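Local coordinates for DUF5618 domain-containing protein (Dyadobacter fermentans, PDB 3MFN) that is of unknown function but forms a compact, mostly helical fold that packs as a two-subunit assembly, at residues T112-V116 / R141-I145. Numbering follows the deposited sequence.
Sequences TFVSV and RAEII
T112 puts its methyl group into the face of helix 132-153 formed by R141, I144 and I145. Its CG2 lies 3.7 Å from I145 CD1 and also touches I144 CG2. The carbonyl O of R141 is 3.5 Å from the same T112 CG2. CG2 stands anti to the backbone N of T112, while OG1 is anti to the carbonyl carbon, beside the backbone N, and hydrogen-bonds to the carbonyl O of K108, one turn earlier in the same helix. The hydroxyl is thus satisfied within its own helix, and the methyl does the packing.

The side chains of T112 and I145 run past each other in opposite directions. CG1 of I145 is anti to its carbonyl carbon (chi1 -64°), and a turn at chi2 (-59°) brings CD1 to 3.8 Å from the backbone N of F113. The same methyl lies 4.1 Å from F113 CB, so the phenyl ring itself is not what I145 meets.

V116 uses one branch. Its CG2 sits 3.5 Å from R141 CB and 3.5 Å from the backbone N of A142, so the methyl rests against main chain as well as side chain.

No hydrogen bond joins the two segments. R141 contributes aliphatic carbon here, and its charged end reaches the second subunit: NE forms a salt bridge with D131 and NH2 with E133, both of that subunit, and S115 OG hydrogen-bonds to the same D131.

The contact is a buried crossing within a helical hairpin, made by the consecutive helices 107-126 and 132-153. The local axes are 9.0 Å apart and run at 133°, nearer antiparallel than parallel. V77 of helix 63-85 packs on A142 and I145, helices 63-85 and 95-103 cover the F113 ring, and F59 of the second subunit packs on T112 and S115.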
# COMPACT_ATOMS: atom_id res chain seq x y z
N THR A 112 10.80 -5.69 -4.50
CA THR A 112 9.60 -6.49 -4.50
C THR A 112 9.22 -6.91 -3.07
O THR A 112 8.04 -6.84 -2.69
CB THR A 112 9.75 -7.74 -5.45
OG1 THR A 112 10.01 -7.30 -6.78
CG2 THR A 112 8.50 -8.66 -5.46
N PHE A 113 10.20 -7.40 -2.31
CA PHE A 113 9.93 -7.81 -0.96
C PHE A 113 9.49 -6.62 -0.09
O PHE A 113 8.60 -6.77 0.79
CB PHE A 113 11.19 -8.49 -0.30
CG PHE A 113 11.01 -8.79 1.13
CD1 PHE A 113 10.19 -9.83 1.54
CD2 PHE A 113 11.56 -7.98 2.09
CE1 PHE A 113 9.99 -10.08 2.85
CE2 PHE A 113 11.34 -8.23 3.41
CZ PHE A 113 10.56 -9.26 3.80
N VAL A 114 10.09 -5.45 -0.29
CA VAL A 114 9.75 -4.29 0.56
C VAL A 114 8.26 -3.92 0.34
O VAL A 114 7.51 -3.57 1.31
CB VAL A 114 10.70 -3.07 0.29
CG1 VAL A 114 10.23 -1.78 1.10
CG2 VAL A 114 12.14 -3.43 0.72
N SER A 115 7.83 -4.03 -0.90
CA SER A 115 6.47 -3.78 -1.27
C SER A 115 5.55 -4.82 -0.64
O SER A 115 4.52 -4.45 -0.08
CB SER A 115 6.35 -3.74 -2.80
OG SER A 115 5.16 -3.12 -3.20
N VAL A 116 5.92 -6.11 -0.72
CA VAL A 116 5.21 -7.12 0.07
C VAL A 116 5.07 -6.78 1.55
O VAL A 116 3.96 -6.88 2.13
CB VAL A 116 5.89 -8.45 -0.08
CG1 VAL A 116 5.35 -9.47 0.91
CG2 VAL A 116 5.76 -8.95 -1.50
N ARG A 141 3.14 -9.72 -5.95
CA ARG A 141 4.54 -9.48 -5.50
C ARG A 141 5.03 -10.65 -4.63
O ARG A 141 6.15 -11.13 -4.80
CB ARG A 141 4.67 -8.19 -4.72
CG ARG A 141 4.21 -6.95 -5.45
CD ARG A 141 5.13 -6.54 -6.55
NE ARG A 141 4.57 -5.34 -7.17
CZ ARG A 141 3.81 -5.34 -8.26
NH1 ARG A 141 3.46 -6.49 -8.85
NH2 ARG A 141 3.37 -4.21 -8.75
N ALA A 142 4.15 -11.14 -3.78
CA ALA A 142 4.37 -12.29 -2.91
C ALA A 142 4.65 -13.55 -3.74
O ALA A 142 5.59 -14.24 -3.45
CB ALA A 142 3.19 -12.53 -2.03
N GLU A 143 3.86 -13.85 -4.77
CA GLU A 143 4.14 -15.00 -5.61
C GLU A 143 5.46 -14.83 -6.36
O GLU A 143 6.16 -15.79 -6.62
CB GLU A 143 2.99 -15.26 -6.60
CG GLU A 143 3.18 -16.49 -7.46
CD GLU A 143 2.79 -17.81 -6.74
OE1 GLU A 143 2.26 -17.77 -5.60
OE2 GLU A 143 2.95 -18.89 -7.36
N ILE A 144 5.82 -13.59 -6.70
CA ILE A 144 7.11 -13.32 -7.32
C ILE A 144 8.25 -13.74 -6.43
O ILE A 144 9.22 -14.36 -6.88
CB ILE A 144 7.28 -11.84 -7.75
CG1 ILE A 144 6.49 -11.54 -9.02
CG2 ILE A 144 8.75 -11.54 -8.04
CD1 ILE A 144 6.42 -9.99 -9.37
N ILE A 145 8.12 -13.43 -5.15
CA ILE A 145 9.17 -13.77 -4.19
C ILE A 145 9.23 -15.28 -3.98
O ILE A 145 10.30 -15.87 -3.88
CB ILE A 145 8.95 -13.10 -2.80
CG1 ILE A 145 9.02 -11.58 -2.89
CG2 ILE A 145 10.01 -13.62 -1.83
CD1 ILE A 145 10.39 -11.05 -3.45